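Local atomic coordinates of EF0056 (Enterococcus faecalis, PDB entry 6ORI), a protein that is of unknown detailed function but, as an enterococcal surface protein with an immunoglobulin-like N-terminal region, probably takes part in biofilm formation. Residues K250-S253 with S257-G260; I330-A333 with P339-V342; S379-T384 with Q390-T395. All blocks are in the same frame, centred on the assembly; numbering follows the deposited sequence.

Interaction 1: K250-S253 with S257-G260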
loop_
_atom_site.group_PDB
_atom_site.type_symbol
_atom_site.label_atom_id
_atom_site.label_comp_id
_atom_site.label_asym_id
_atom_site.label_seq_id
_atom_site.Cartn_x
_atom_site.Cartn_y
_atom_site.Cartn_z
ATOM N N LYS A 250 1.344 3.210 17.837
ATOM C CA LYS A 250 0.487 3.125 19.027
ATOM C C LYS A 250 -0.891 3.740 18.681
ATOM O O LYS A 250 -1.522 3.287 17.737
ATOM C CB LYS A 250 1.146 3.823 20.218
ATOM C CG LYS A 250 2.459 3.191 20.657
ATOM C CD LYS A 250 2.230 1.931 21.450
ATOM C CE LYS A 250 3.063 1.912 22.731
ATOM N NZ LYS A 250 4.488 2.290 22.513
ATOM N N ASN A 251 -1.333 4.776 19.401
ATOM C CA ASN A 251 -2.678 5.318 19.252
ATOM C C ASN A 251 -2.648 6.846 19.056
ATOM O O ASN A 251 -3.361 7.589 19.735
ATOM C CB ASN A 251 -3.558 4.944 20.460
ATOM C CG ASN A 251 -3.067 5.547 21.745
ATOM O OD1 ASN A 251 -1.880 5.754 21.937
ATOM N ND2 ASN A 251 -4.001 5.879 22.624
ATOM N N PHE A 252 -1.826 7.301 18.122
ATOM C CA PHE A 252 -1.626 8.735 17.867
ATOM C C PHE A 252 -2.914 9.538 17.799
ATOM O O PHE A 252 -3.889 9.138 17.167
ATOM C CB PHE A 252 -0.884 8.898 16.541
ATOM C CG PHE A 252 -0.525 10.321 16.191
ATOM C CD1 PHE A 252 0.346 11.040 16.984
ATOM C CD2 PHE A 252 -1.035 10.909 15.058
ATOM C CE1 PHE A 252 0.712 12.332 16.646
ATOM C CE2 PHE A 252 -0.672 12.201 14.705
ATOM C CZ PHE A 252 0.192 12.903 15.503
ATOM N N SER A 253 -2.894 10.676 18.484
ATOM C CA SER A 253 -3.869 11.733 18.299
ATOM C C SER A 253 -3.175 12.977 17.749
ATOM O O SER A 253 -2.301 13.556 18.408
ATOM C CB SER A 253 -4.520 12.079 19.626
ATOM O OG SER A 253 -5.229 13.309 19.521
ATOM N N SER A 257 -1.347 15.649 20.247
ATOM C CA SER A 257 0.072 15.338 20.292
ATOM C C SER A 257 0.933 15.836 19.134
ATOM O O SER A 257 2.151 15.866 19.256
ATOM C CB SER A 257 0.248 13.820 20.394
ATOM O OG SER A 257 -0.434 13.314 21.528
ATOM N N ALA A 258 0.352 16.213 17.999
ATOM C CA ALA A 258 1.190 16.608 16.881
ATOM C C ALA A 258 1.989 17.862 17.190
ATOM O O ALA A 258 1.463 18.803 17.763
ATOM C CB ALA A 258 0.357 16.833 15.637
ATOM N N LYS A 259 3.255 17.848 16.783
ATOM C CA LYS A 259 4.156 18.990 16.893
ATOM C C LYS A 259 4.633 19.386 15.507
ATOM O O LYS A 259 4.582 18.592 14.572
ATOM C CB LYS A 259 5.355 18.620 17.785
ATOM C CG LYS A 259 4.958 18.144 19.202
ATOM C CD LYS A 259 4.178 19.177 19.977
ATOM C CE LYS A 259 5.012 20.410 20.300
ATOM N NZ LYS A 259 6.195 20.080 21.154
ATOM N N GLY A 260 5.099 20.612 15.350
ATOM C CA GLY A 260 5.461 21.104 14.033
ATOM C C GLY A 260 4.236 21.325 13.162
ATOM O O GLY A 260 4.285 21.178 11.952
HETATM O O HOH W 1 -1.071 10.757 20.753
#

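Interaction 2: I330-A333 with P339-V342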
loop_
_atom_site.group_PDB
_atom_site.type_symbol
_atom_site.label_atom_id
_atom_site.label_comp_id
_atom_site.label_asym_id
_atom_site.label_seq_id
_atom_site.Cartn_x
_atom_site.Cartn_y
_atom_site.Cartn_z
ATOM N N ILE A 330 -8.461 15.105 7.363
ATOM C CA ILE A 330 -8.001 13.726 7.549
ATOM C C ILE A 330 -8.611 13.178 8.829
ATOM O O ILE A 330 -8.563 13.839 9.853
ATOM C CB ILE A 330 -6.466 13.664 7.661
ATOM C CG1 ILE A 330 -5.796 14.127 6.361
ATOM C CG2 ILE A 330 -5.979 12.264 8.084
ATOM C CD1 ILE A 330 -4.256 14.293 6.459
ATOM N N ASP A 331 -9.162 11.965 8.763
ATOM C CA ASP A 331 -9.615 11.287 9.967
ATOM C C ASP A 331 -8.390 10.551 10.517
ATOM O O ASP A 331 -7.965 9.522 9.991
ATOM C CB ASP A 331 -10.785 10.345 9.688
ATOM C CG ASP A 331 -11.394 9.795 10.965
ATOM O OD1 ASP A 331 -10.669 9.624 11.960
ATOM O OD2 ASP A 331 -12.614 9.530 10.981
ATOM N N PHE A 332 -7.803 11.108 11.563
ATOM C CA PHE A 332 -6.606 10.539 12.166
ATOM C C PHE A 332 -6.905 9.383 13.107
ATOM O O PHE A 332 -5.979 8.834 13.706
ATOM C CB PHE A 332 -5.840 11.609 12.937
ATOM C CG PHE A 332 -5.002 12.515 12.074
ATOM C CD1 PHE A 332 -3.692 12.198 11.769
ATOM C CD2 PHE A 332 -5.529 13.701 11.583
ATOM C CE1 PHE A 332 -2.919 13.039 10.995
ATOM C CE2 PHE A 332 -4.749 14.526 10.798
ATOM C CZ PHE A 332 -3.451 14.173 10.507
ATOM N N ALA A 333 -8.179 9.013 13.242
ATOM C CA ALA A 333 -8.570 7.985 14.222
ATOM C C ALA A 333 -7.963 8.362 15.568
ATOM O O ALA A 333 -7.264 7.554 16.185
ATOM C CB ALA A 333 -8.114 6.597 13.753
ATOM N N PRO A 339 -5.747 2.349 11.745
ATOM C CA PRO A 339 -5.002 3.058 10.698
ATOM C C PRO A 339 -5.798 4.201 10.103
ATOM O O PRO A 339 -6.998 4.375 10.342
ATOM C CB PRO A 339 -4.775 1.984 9.632
ATOM C CG PRO A 339 -5.899 1.028 9.842
ATOM C CD PRO A 339 -6.160 1.004 11.323
ATOM N N ILE A 340 -5.082 4.988 9.324
ATOM C CA ILE A 340 -5.612 6.165 8.655
ATOM C C ILE A 340 -5.543 5.954 7.156
ATOM O O ILE A 340 -4.551 5.442 6.645
ATOM C CB ILE A 340 -4.760 7.384 9.024
ATOM C CG1 ILE A 340 -4.851 7.651 10.533
ATOM C CG2 ILE A 340 -5.138 8.592 8.170
ATOM C CD1 ILE A 340 -3.806 8.582 11.071
ATOM N N VAL A 341 -6.576 6.363 6.440
ATOM C CA VAL A 341 -6.575 6.365 4.982
ATOM C C VAL A 341 -6.902 7.770 4.508
ATOM O O VAL A 341 -7.938 8.320 4.907
ATOM C CB VAL A 341 -7.582 5.355 4.394
ATOM C CG1 VAL A 341 -7.629 5.447 2.885
ATOM C CG2 VAL A 341 -7.217 3.945 4.797
ATOM N N VAL A 342 -6.009 8.326 3.697
ATOM C CA VAL A 342 -6.188 9.615 3.019
ATOM C C VAL A 342 -6.374 9.258 1.567
ATOM O O VAL A 342 -5.543 8.570 0.995
ATOM C CB VAL A 342 -4.942 10.505 3.210
ATOM C CG1 VAL A 342 -5.105 11.839 2.488
ATOM C CG2 VAL A 342 -4.677 10.731 4.707
HETATM O O HOH W 2 -9.110 10.508 6.073
HETATM O O HOH W 3 -8.678 7.653 8.151
#

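Interaction 3: S379-T384 with Q390-T395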
loop_
_atom_site.group_PDB
_atom_site.type_symbol
_atom_site.label_atom_id
_atom_site.label_comp_id
_atom_site.label_asym_id
_atom_site.label_seq_id
_atom_site.Cartn_x
_atom_site.Cartn_y
_atom_site.Cartn_z
ATOM N N SER A 379 2.969 9.541 -1.623
ATOM C CA SER A 379 2.212 10.332 -0.664
ATOM C C SER A 379 2.933 10.302 0.665
ATOM O O SER A 379 3.562 9.304 1.013
ATOM C CB SER A 379 0.800 9.801 -0.501
ATOM O OG SER A 379 0.123 9.787 -1.735
ATOM N N TRP A 380 2.839 11.386 1.427
ATOM C CA TRP A 380 3.479 11.435 2.731
ATOM C C TRP A 380 2.885 12.563 3.540
ATOM O O TRP A 380 2.262 13.474 2.977
ATOM C CB TRP A 380 5.011 11.595 2.621
ATOM C CG TRP A 380 5.498 12.903 2.010
ATOM C CD1 TRP A 380 5.987 14.001 2.675
ATOM C CD2 TRP A 380 5.560 13.226 0.611
ATOM N NE1 TRP A 380 6.335 14.987 1.772
ATOM C CE2 TRP A 380 6.079 14.539 0.505
ATOM C CE3 TRP A 380 5.208 12.546 -0.560
ATOM C CZ2 TRP A 380 6.259 15.167 -0.723
ATOM C CZ3 TRP A 380 5.376 13.177 -1.767
ATOM C CH2 TRP A 380 5.893 14.474 -1.838
ATOM N N LEU A 381 3.075 12.528 4.855
ATOM C CA LEU A 381 2.769 13.686 5.692
ATOM C C LEU A 381 4.051 14.420 5.993
ATOM O O LEU A 381 5.107 13.790 6.153
ATOM C CB LEU A 381 2.092 13.248 6.997
ATOM C CG LEU A 381 0.799 12.437 6.854
ATOM C CD1 LEU A 381 0.174 12.225 8.212
ATOM C CD2 LEU A 381 -0.204 13.068 5.924
ATOM N N SER A 382 3.965 15.741 6.100
ATOM C CA SER A 382 5.112 16.553 6.486
ATOM C C SER A 382 4.687 17.521 7.554
ATOM O O SER A 382 3.485 17.815 7.716
ATOM C CB SER A 382 5.711 17.290 5.299
ATOM O OG SER A 382 4.752 18.155 4.737
ATOM N N ASP A 383 5.656 17.998 8.313
ATOM C CA ASP A 383 5.395 19.098 9.236
ATOM C C ASP A 383 5.345 20.427 8.474
ATOM O O ASP A 383 5.464 20.482 7.243
ATOM C CB ASP A 383 6.392 19.082 10.411
ATOM C CG ASP A 383 7.826 19.384 10.018
ATOM O OD1 ASP A 383 8.087 19.969 8.962
ATOM O OD2 ASP A 383 8.713 19.002 10.820
ATOM N N THR A 384 5.189 21.507 9.215
ATOM C CA THR A 384 5.042 22.804 8.605
ATOM C C THR A 384 6.291 23.242 7.860
ATOM O O THR A 384 6.211 24.075 6.962
ATOM C CB THR A 384 4.626 23.778 9.690
ATOM O OG1 THR A 384 4.213 25.000 9.097
ATOM C CG2 THR A 384 5.722 24.003 10.734
ATOM N N GLN A 390 8.158 10.727 10.092
ATOM C CA GLN A 390 8.795 9.442 9.862
ATOM C C GLN A 390 7.808 8.288 9.697
ATOM O O GLN A 390 6.822 8.184 10.422
ATOM C CB GLN A 390 9.761 9.155 11.006
ATOM C CG GLN A 390 10.681 7.973 10.774
ATOM C CD GLN A 390 11.918 7.973 11.666
ATOM O OE1 GLN A 390 13.047 8.066 11.173
ATOM N NE2 GLN A 390 11.720 7.896 12.959
ATOM N N ASN A 391 8.067 7.475 8.675
ATOM C CA ASN A 391 7.302 6.271 8.367
ATOM C C ASN A 391 5.916 6.592 7.810
ATOM O O ASN A 391 5.030 5.752 7.870
ATOM C CB ASN A 391 7.244 5.295 9.555
ATOM C CG ASN A 391 8.551 4.578 9.761
ATOM O OD1 ASN A 391 9.236 4.255 8.809
ATOM N ND2 ASN A 391 8.905 4.342 11.007
ATOM N N THR A 392 5.707 7.796 7.268
ATOM C CA THR A 392 4.441 8.128 6.606
ATOM C C THR A 392 4.557 8.175 5.100
ATOM O O THR A 392 3.559 8.375 4.434
ATOM C CB THR A 392 3.827 9.451 7.091
ATOM O OG1 THR A 392 4.582 10.595 6.640
ATOM C CG2 THR A 392 3.659 9.459 8.600
ATOM N N TYR A 393 5.754 7.989 4.561
ATOM C CA TYR A 393 5.929 8.001 3.119
ATOM C C TYR A 393 5.514 6.660 2.529
ATOM O O TYR A 393 5.973 5.593 2.986
ATOM C CB TYR A 393 7.381 8.333 2.733
ATOM C CG TYR A 393 7.681 8.197 1.268
ATOM C CD1 TYR A 393 7.527 9.270 0.407
ATOM C CD2 TYR A 393 8.097 6.976 0.745
ATOM C CE1 TYR A 393 7.826 9.127 -0.971
ATOM C CE2 TYR A 393 8.382 6.831 -0.592
ATOM C CZ TYR A 393 8.229 7.897 -1.436
ATOM O OH TYR A 393 8.520 7.718 -2.785
ATOM N N GLY A 394 4.666 6.706 1.518
ATOM C CA GLY A 394 4.335 5.533 0.746
ATOM C C GLY A 394 4.515 5.820 -0.729
ATOM O O GLY A 394 4.385 6.960 -1.188
ATOM N N THR A 395 4.819 4.776 -1.476
ATOM C CA THR A 395 4.886 4.890 -2.920
ATOM C C THR A 395 4.176 3.717 -3.523
ATOM O O THR A 395 4.203 2.613 -2.977
ATOM C CB THR A 395 6.331 5.001 -3.439
ATOM O OG1 THR A 395 6.329 5.189 -4.854
ATOM C CG2 THR A 395 7.153 3.762 -3.101
#

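Interaction 1: K250-S253 with S257-G260
Phe-252 meets Ala-258 with the edge of its ring: CZ lies 3.9 Å from Ala-258 CB, and the methyl sits close to the ring plane. One position round the rim, CE1 approaches Ser-257 CB at 4.1 Å from an oblique direction. The ring extends this far because Phe-252 has CG anti to its own nitrogen (chi1 -176°), which carries it past Ser-253 to the end of the short helix 254-257. The ring also meets that of Trp-263, the planes nearly parallel, and is edge-to-face with Phe-211.

Beside this apolar contact runs the backbone bond of the turn. Ser-257 N gives its hydrogen to Ser-253 O at 2.9 Å. The bond is bent, with 138° at the hydrogen, and the donor is tilted somewhat from the carbonyl plane. The two serines use their hydroxyls differently. Ser-257 OG lies beside its own nitrogen (chi1 -57°) and meets a water at 2.7 Å; the same water accepts from Ser-253 N at 2.9 Å, bridging the two ends of the turn. Ser-253 OG instead bonds Thr-256 N, satisfying an amide in the first turn, where no preceding carbonyl is available. Beyond the helix, Asn-207 fixes the departing chain through Ser-257 O and Lys-259 N.

Ser-253 is thus the N-cap of a single-turn helix closed by an i+4 to i backbone bond, set into the connection between strands 239-248 and 264-269 in what is probably an immunoglobulin-like domain.

Interaction 2: I330-A333 with P339-V342
Ile-340 comes obliquely at the Phe-332 ring, its CD1 3.7 Å from Phe-332 CD1, while Ile-330 CG2 lies over one face of that ring, 3.7 Å above the plane and displaced toward the rim. The ring of Tyr-254 also stacks with it. The other flat group, the Asp-331 carboxylate, turns back on its own segment: OD1 accepts from Ala-333 N at 2.9 Å, nearly along its C-O bond, forming an Asx turn that bends the chain.

Ile-340 is directed at the loop and meets it with both branches. CD1 lies 3.4 Å from Phe-332 O, and CG2, anti to its backbone nitrogen, touches Asp-331 O as well as Ile-330 CG2. Ile-330 crosses Ile-340 at about a right angle and then rests on Val-342, CG2 to CG2 at 3.9 Å.

The two segments run antiparallel, yet two waters take the place of direct backbone bonds. One accepts from Asp-331 N and lies 2.7 Å from Val-341 O; the other accepts from Val-341 N and lies 2.7 Å from Asp-331 O.

The loop 330-333 therefore packs along the start of strand 340-348, which bonds on its other flank to strand 239-248 through Leu-246 and His-244. Met-282 of strand 277-284 covers Ile-330 and Val-342, and Lys-248 reaches Phe-332 O from strand 239-248.

Interaction 3: S379-T384 with Q390-T395
Ser-379 and Gly-394 grip each other by two backbone bonds. Gly-394 N donates to Ser-379 O at 2.9 Å and almost straight, 173° at the hydrogen; Ser-379 N returns a bond to Gly-394 O at 3.0 Å, with the donor tilted moderately from the carbonyl plane. A third bond comes from a side chain: Leu-381 N donates to Thr-392 OG1 at 3.0 Å and 155°. The hydroxyl reaches it because chi1 of 71° sets OG1 between the backbone nitrogen and the carbonyl carbon, so a side-chain oxygen accepts from a strand amide. The same OG1 bonds to Ile-389 O, which fixes its rotation. Between these bonds lie weaker C-H contacts: Trp-380 CA is 3.5 Å from Thr-392 O, itself bonded to His-244, and Tyr-393 CA is 3.4 Å from Ser-379 O.

Ser-379 and Gly-394 form an antiparallel hydrogen-bonded pair at the loop end of a beta hairpin, 375-382 with 394-398, whose second strand is one of the two outermost strands of its four-stranded sheet. The opposite ends of the two strands lead to the calcium site, with Gly-372 and Asp-374 before one and Leu-400 and Asp-402 after the other.

Outside the backbone bonds, Trp-380 CB packs on Tyr-393 CB at 4.0 Å. The two side chains cross at a slant, with Trp-380 CE3 4.1 Å from Tyr-393 CD1, and Leu-201 and Leu-388 add to the cover of the tryptophan. Leu-381 CB rests against Thr-392 OG1 at 3.7 Å. Leu-246 of strand 239-248 touches both Leu-381 and Thr-392, His-244 lies on Ser-379, and on the other flank Asn-266 of strand 264-269 bonds to Trp-380.

In the fold
Interactions 2 and 3 are buried in the body of the domain, whereas interaction 1 is only partly buried and lies farther from the chain's centre. They are nevertheless continuous: Phe-252 packs on Phe-332, whose ring in turn meets Leu-381, and Gly-260 O probably accepts a hydrogen bond from Thr-384 N. Strand 239-248 serves all three, with Lys-248 bonded to carbonyls of interactions 1 and 2 and Leu-246 touching side chains of 2 and 3. Chemistry follows place: a capped helical turn with one water in interaction 1, apolar packing with water-mediated backbone links in interaction 2, and direct strand bonds, one of them to a threonine hydroxyl, in interaction 3.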